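Local coordinates for post-proline cleaving enzyme (Rickettsia typhi, PDB 4HVT), which probably acts as a serine-type oligopeptidase of the prolyl oligopeptidase family, cutting peptides on the carboxyl side of proline, at residues F259-I273 and L283-Q295. Numbering follows the deposited sequence.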
loop_
_atom_site.group_PDB
_atom_site.type_symbol
_atom_site.label_atom_id
_atom_site.label_comp_id
_atom_site.label_asym_id
_atom_site.label_seq_id
_atom_site.Cartn_x
_atom_site.Cartn_y
_atom_site.Cartn_z
ATOM N N PHE A 259 -9.748 -18.802 7.685
ATOM C CA PHE A 259 -8.854 -18.164 8.625
ATOM C C PHE A 259 -9.531 -16.907 9.101
ATOM O O PHE A 259 -9.786 -16.002 8.324
ATOM C CB PHE A 259 -7.535 -17.871 7.895
ATOM C CG PHE A 259 -6.474 -17.152 8.739
ATOM C CD1 PHE A 259 -5.834 -17.798 9.791
ATOM C CD2 PHE A 259 -6.082 -15.903 8.420
ATOM C CE1 PHE A 259 -4.850 -17.184 10.532
ATOM C CE2 PHE A 259 -5.059 -15.287 9.149
ATOM C CZ PHE A 259 -4.458 -15.905 10.205
ATOM N N ILE A 260 -9.770 -16.845 10.400
ATOM C CA ILE A 260 -10.363 -15.641 11.036
ATOM C C ILE A 260 -9.260 -14.963 11.782
ATOM O O ILE A 260 -8.593 -15.606 12.584
ATOM C CB ILE A 260 -11.465 -16.029 11.987
ATOM C CG1 ILE A 260 -12.658 -16.577 11.144
ATOM C CG2 ILE A 260 -11.888 -14.844 12.817
ATOM C CD1 ILE A 260 -13.801 -17.010 12.016
ATOM N N SER A 261 -9.044 -13.676 11.490
ATOM C CA SER A 261 -7.946 -12.938 12.053
ATOM C C SER A 261 -8.463 -11.652 12.733
ATOM O O SER A 261 -9.005 -10.780 12.085
ATOM C CB SER A 261 -6.913 -12.661 10.965
ATOM O OG SER A 261 -5.767 -11.968 11.452
ATOM N N ALA A 262 -8.270 -11.615 14.046
ATOM C CA ALA A 262 -8.656 -10.483 14.896
ATOM C C ALA A 262 -7.387 -9.732 15.291
ATOM O O ALA A 262 -6.592 -10.196 16.072
ATOM C CB ALA A 262 -9.392 -10.948 16.131
ATOM N N ASN A 263 -7.251 -8.558 14.744
ATOM C CA ASN A 263 -6.065 -7.754 14.954
ATOM C C ASN A 263 -6.345 -6.900 16.223
ATOM O O ASN A 263 -7.275 -6.083 16.234
ATOM C CB ASN A 263 -5.800 -6.907 13.730
ATOM C CG ASN A 263 -4.484 -6.155 13.849
ATOM O OD1 ASN A 263 -4.194 -5.645 14.921
ATOM N ND2 ASN A 263 -3.690 -6.110 12.808
ATOM N N LYS A 264 -5.589 -7.191 17.278
ATOM C CA LYS A 264 -5.819 -6.572 18.594
ATOM C C LYS A 264 -5.259 -5.145 18.660
ATOM O O LYS A 264 -5.938 -4.211 19.119
ATOM C CB LYS A 264 -5.161 -7.414 19.675
ATOM C CG LYS A 264 -5.510 -8.904 19.654
ATOM C CD LYS A 264 -4.623 -9.644 20.683
ATOM C CE LYS A 264 -5.057 -9.305 22.105
ATOM N NZ LYS A 264 -4.042 -9.729 23.123
ATOM N N ASP A 265 -4.013 -4.983 18.285
ATOM C CA ASP A 265 -3.296 -3.689 18.471
ATOM C C ASP A 265 -2.351 -3.303 17.333
ATOM O O ASP A 265 -1.380 -2.539 17.527
ATOM C CB ASP A 265 -2.550 -3.752 19.801
ATOM C CG ASP A 265 -1.344 -4.693 19.763
ATOM O OD1 ASP A 265 -1.093 -5.314 18.735
ATOM O OD2 ASP A 265 -0.617 -4.762 20.788
ATOM N N PHE A 266 -2.716 -3.754 16.131
ATOM C CA PHE A 266 -1.997 -3.548 14.890
ATOM C C PHE A 266 -0.975 -4.677 14.622
ATOM O O PHE A 266 -0.911 -5.175 13.488
ATOM C CB PHE A 266 -1.353 -2.174 14.760
ATOM C CG PHE A 266 -1.169 -1.769 13.331
ATOM C CD1 PHE A 266 -2.209 -1.180 12.649
ATOM C CD2 PHE A 266 0.020 -2.042 12.684
ATOM C CE1 PHE A 266 -2.048 -0.852 11.298
ATOM C CE2 PHE A 266 0.184 -1.720 11.324
ATOM C CZ PHE A 266 -0.841 -1.090 10.674
ATOM N N TYR A 267 -0.195 -5.064 15.642
ATOM C CA TYR A 267 0.894 -6.068 15.502
ATOM C C TYR A 267 0.601 -7.407 16.126
ATOM O O TYR A 267 1.174 -8.426 15.706
ATOM C CB TYR A 267 2.221 -5.519 16.069
ATOM C CG TYR A 267 2.701 -4.328 15.265
ATOM C CD1 TYR A 267 3.215 -4.469 13.993
ATOM C CD2 TYR A 267 2.541 -3.030 15.776
ATOM C CE1 TYR A 267 3.589 -3.359 13.236
ATOM C CE2 TYR A 267 2.908 -1.916 15.025
ATOM C CZ TYR A 267 3.436 -2.094 13.752
ATOM O OH TYR A 267 3.784 -0.959 13.001
ATOM N N ASN A 268 -0.332 -7.472 17.080
ATOM C CA ASN A 268 -0.710 -8.730 17.728
ATOM C C ASN A 268 -2.138 -9.144 17.411
ATOM O O ASN A 268 -2.985 -8.294 17.212
ATOM C CB ASN A 268 -0.560 -8.615 19.262
ATOM C CG ASN A 268 0.890 -8.407 19.672
ATOM O OD1 ASN A 268 1.698 -9.349 19.678
ATOM N ND2 ASN A 268 1.215 -7.194 20.021
ATOM N N TYR A 269 -2.366 -10.457 17.336
ATOM C CA TYR A 269 -3.568 -10.987 16.844
ATOM C C TYR A 269 -4.076 -12.131 17.702
ATOM O O TYR A 269 -3.270 -12.822 18.358
ATOM C CB TYR A 269 -3.306 -11.583 15.449
ATOM C CG TYR A 269 -2.883 -10.647 14.374
ATOM C CD1 TYR A 269 -1.553 -10.179 14.307
ATOM C CD2 TYR A 269 -3.766 -10.291 13.369
ATOM C CE1 TYR A 269 -1.165 -9.359 13.252
ATOM C CE2 TYR A 269 -3.385 -9.467 12.343
ATOM C CZ TYR A 269 -2.076 -9.022 12.284
ATOM O OH TYR A 269 -1.695 -8.197 11.241
ATOM N N ASP A 270 -5.405 -12.360 17.641
ATOM C CA ASP A 270 -6.043 -13.625 17.956
ATOM C C ASP A 270 -6.516 -14.209 16.638
ATOM O O ASP A 270 -7.303 -13.599 15.967
ATOM C CB ASP A 270 -7.298 -13.464 18.809
ATOM C CG ASP A 270 -7.026 -12.915 20.163
ATOM O OD1 ASP A 270 -5.920 -13.167 20.717
ATOM O OD2 ASP A 270 -7.970 -12.304 20.684
ATOM N N ASN A 271 -6.047 -15.398 16.291
ATOM C CA ASN A 271 -6.401 -16.014 15.012
ATOM C C ASN A 271 -7.089 -17.369 15.265
ATOM O O ASN A 271 -6.828 -18.055 16.287
ATOM C CB ASN A 271 -5.165 -16.266 14.146
ATOM C CG ASN A 271 -4.472 -15.018 13.720
ATOM O OD1 ASN A 271 -5.097 -14.115 13.275
ATOM N ND2 ASN A 271 -3.175 -14.995 13.825
ATOM N N TYR A 272 -7.967 -17.750 14.359
ATOM C CA TYR A 272 -8.760 -18.949 14.496
ATOM C C TYR A 272 -8.941 -19.677 13.149
ATOM O O TYR A 272 -8.882 -19.089 12.099
ATOM C CB TYR A 272 -10.190 -18.651 14.982
ATOM C CG TYR A 272 -10.246 -17.801 16.235
ATOM C CD1 TYR A 272 -10.025 -16.438 16.194
ATOM C CD2 TYR A 272 -10.575 -18.394 17.429
ATOM C CE1 TYR A 272 -10.093 -15.689 17.358
ATOM C CE2 TYR A 272 -10.627 -17.642 18.586
ATOM C CZ TYR A 272 -10.365 -16.293 18.503
ATOM O OH TYR A 272 -10.435 -15.525 19.686
ATOM N N ILE A 273 -9.194 -20.966 13.249
ATOM C CA ILE A 273 -9.709 -21.695 12.125
ATOM C C ILE A 273 -11.185 -21.882 12.323
ATOM O O ILE A 273 -11.603 -22.438 13.343
ATOM C CB ILE A 273 -9.064 -23.101 11.977
ATOM C CG1 ILE A 273 -7.545 -22.959 11.789
ATOM C CG2 ILE A 273 -9.614 -23.859 10.762
ATOM C CD1 ILE A 273 -6.849 -24.287 11.707
ATOM N N LEU A 283 -15.117 -23.425 15.718
ATOM C CA LEU A 283 -14.173 -22.329 15.769
ATOM C C LEU A 283 -13.103 -22.673 16.804
ATOM O O LEU A 283 -13.407 -22.861 18.013
ATOM C CB LEU A 283 -14.891 -21.057 16.193
ATOM C CG LEU A 283 -14.083 -19.786 16.327
ATOM C CD1 LEU A 283 -13.688 -19.228 14.963
ATOM C CD2 LEU A 283 -14.935 -18.741 17.028
ATOM N N GLN A 284 -11.856 -22.744 16.322
ATOM C CA GLN A 284 -10.760 -23.206 17.141
ATOM C C GLN A 284 -9.575 -22.242 17.078
ATOM O O GLN A 284 -9.174 -21.849 16.010
ATOM C CB GLN A 284 -10.335 -24.581 16.753
ATOM C CG GLN A 284 -11.394 -25.627 17.063
ATOM C CD GLN A 284 -10.963 -26.971 16.521
ATOM O OE1 GLN A 284 -11.001 -27.233 15.288
ATOM N NE2 GLN A 284 -10.459 -27.809 17.418
ATOM N N LYS A 285 -9.087 -21.883 18.259
ATOM C CA LYS A 285 -8.059 -20.863 18.398
ATOM C C LYS A 285 -6.704 -21.380 17.971
ATOM O O LYS A 285 -6.295 -22.480 18.344
ATOM C CB LYS A 285 -7.989 -20.366 19.864
ATOM C CG LYS A 285 -7.185 -19.085 20.047
ATOM C CD LYS A 285 -7.218 -18.681 21.552
ATOM C CE LYS A 285 -7.100 -17.187 21.731
ATOM N NZ LYS A 285 -5.900 -16.677 21.007
ATOM N N ILE A 286 -6.031 -20.608 17.107
ATOM C CA ILE A 286 -4.684 -20.936 16.635
ATOM C C ILE A 286 -3.655 -20.577 17.725
ATOM O O ILE A 286 -3.716 -19.489 18.326
ATOM C CB ILE A 286 -4.381 -20.184 15.313
ATOM C CG1 ILE A 286 -5.156 -20.827 14.191
ATOM C CG2 ILE A 286 -2.889 -20.159 15.020
ATOM C CD1 ILE A 286 -5.192 -20.001 12.955
ATOM N N ASN A 287 -2.775 -21.545 17.995
ATOM C CA ASN A 287 -1.681 -21.405 18.921
ATOM C C ASN A 287 -0.392 -21.135 18.120
ATOM O O ASN A 287 0.279 -22.079 17.631
ATOM C CB ASN A 287 -1.551 -22.682 19.774
ATOM C CG ASN A 287 -0.568 -22.506 20.934
ATOM O OD1 ASN A 287 0.167 -21.534 20.972
ATOM N ND2 ASN A 287 -0.611 -23.417 21.915
ATOM N N MET A 288 -0.152 -19.835 17.906
ATOM C CA MET A 288 1.086 -19.339 17.305
ATOM C C MET A 288 1.462 -18.052 18.024
ATOM O O MET A 288 0.625 -17.455 18.756
ATOM C CB MET A 288 0.922 -19.036 15.785
ATOM C CG MET A 288 0.674 -20.265 14.892
ATOM S SD MET A 288 2.123 -21.345 14.782
ATOM C CE MET A 288 3.071 -20.323 13.636
ATOM N N PRO A 289 2.721 -17.635 17.905
ATOM C CA PRO A 289 3.071 -16.337 18.505
ATOM C C PRO A 289 2.092 -15.238 18.080
ATOM O O PRO A 289 1.702 -15.160 16.930
ATOM C CB PRO A 289 4.515 -16.098 17.997
ATOM C CG PRO A 289 5.067 -17.460 17.754
ATOM C CD PRO A 289 3.863 -18.220 17.176
ATOM N N SER A 290 1.701 -14.360 19.008
ATOM C CA SER A 290 0.655 -13.408 18.732
ATOM C C SER A 290 0.980 -12.391 17.642
ATOM O O SER A 290 0.065 -11.882 17.016
ATOM C CB SER A 290 0.269 -12.658 20.011
ATOM O OG SER A 290 1.345 -11.899 20.525
ATOM N N ASP A 291 2.275 -12.169 17.360
ATOM C CA ASP A 291 2.699 -11.242 16.303
ATOM C C ASP A 291 3.242 -11.966 15.086
ATOM O O ASP A 291 3.769 -11.323 14.183
ATOM C CB ASP A 291 3.675 -10.171 16.798
ATOM C CG ASP A 291 4.899 -10.743 17.526
ATOM O OD1 ASP A 291 5.043 -11.971 17.746
ATOM O OD2 ASP A 291 5.784 -9.905 17.847
ATOM N N ALA A 292 3.102 -13.297 15.034
ATOM C CA ALA A 292 3.386 -14.039 13.791
ATOM C C ALA A 292 2.225 -13.848 12.811
ATOM O O ALA A 292 1.083 -13.675 13.245
ATOM C CB ALA A 292 3.629 -15.494 14.107
ATOM N N THR A 293 2.519 -13.826 11.500
ATOM C CA THR A 293 1.524 -13.588 10.464
ATOM C C THR A 293 1.515 -14.665 9.394
ATOM O O THR A 293 2.553 -15.188 9.005
ATOM C CB THR A 293 1.731 -12.210 9.797
ATOM O OG1 THR A 293 3.081 -12.079 9.386
ATOM C CG2 THR A 293 1.359 -11.105 10.800
ATOM N N LEU A 294 0.314 -15.044 8.989
ATOM C CA LEU A 294 0.139 -15.988 7.908
ATOM C C LEU A 294 0.511 -15.388 6.585
ATOM O O LEU A 294 0.006 -14.357 6.178
ATOM C CB LEU A 294 -1.322 -16.453 7.860
ATOM C CG LEU A 294 -1.694 -17.452 6.731
ATOM C CD1 LEU A 294 -0.925 -18.793 6.885
ATOM C CD2 LEU A 294 -3.224 -17.633 6.792
ATOM N N GLN A 295 1.380 -16.086 5.872
ATOM C CA GLN A 295 1.914 -15.581 4.590
ATOM C C GLN A 295 1.506 -16.348 3.341
ATOM O O GLN A 295 1.803 -15.940 2.201
ATOM C CB GLN A 295 3.449 -15.543 4.653
ATOM C CG GLN A 295 3.974 -14.572 5.702
ATOM C CD GLN A 295 3.625 -13.162 5.398
ATOM O OE1 GLN A 295 3.536 -12.754 4.216
ATOM N NE2 GLN A 295 3.362 -12.377 6.429
HETATM O O HOH W 1 2.840 -8.665 13.500
HETATM O O HOH W 2 -1.382 -12.890 12.651
HETATM O O HOH W 3 -3.956 -16.823 17.670
HETATM O O HOH W 4 -11.614 -25.501 13.320
#
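Ile273 and Gln284 form a hydrogen-bonded antiparallel pair. Ile273 N bonds Gln284 O at 2.9 Å, and Gln284 N returns a bond to Ile273 O. Ile286 N adds a bond to Asn271 O. Water 3 accepts from Asn271 N and lies within bonding distance of Ile286 O. Contact resumes at the turn 289-292, where Tyr269 N donates to Ser290 O at 2.8 Å.

Side chains add polar contacts at the turn and along the strand pair. Ser290 OG donates to Asn268 OD1 at 2.7 Å, from a position tilted 31° out of the carbonyl plane. The Asn268 amide is held from its other end by Asp265, whose two carboxylate oxygens both accept from ND2. Water 2 joins Asn271 ND2 to Ala292 O. A long salt bridge of 3.5 Å runs from Lys285 NZ to Asp270 OD1, while Asp270 OD2 is bonded to Tyr240.

Strands 257-263, 269-275 and 282-285 belong to one four-stranded antiparallel blade of the beta-propeller. Strand 293-298 begins the next blade, so the contact also joins neighbouring blades.

Apolar contacts occur both between and within blades. Between them, Leu294 CD2 sits over the centre of the Phe259 ring in a CH-pi contact, 3.7 Å from the centroid. Ile286 CD1, on the connection, meets the edge of that ring at CE1 (3.7 Å). Within the blade, with CG anti to its backbone N (chi1 179°), Leu283 brings CD1 against Tyr272 CB, 3.5 Å away, and Ile260 CD1.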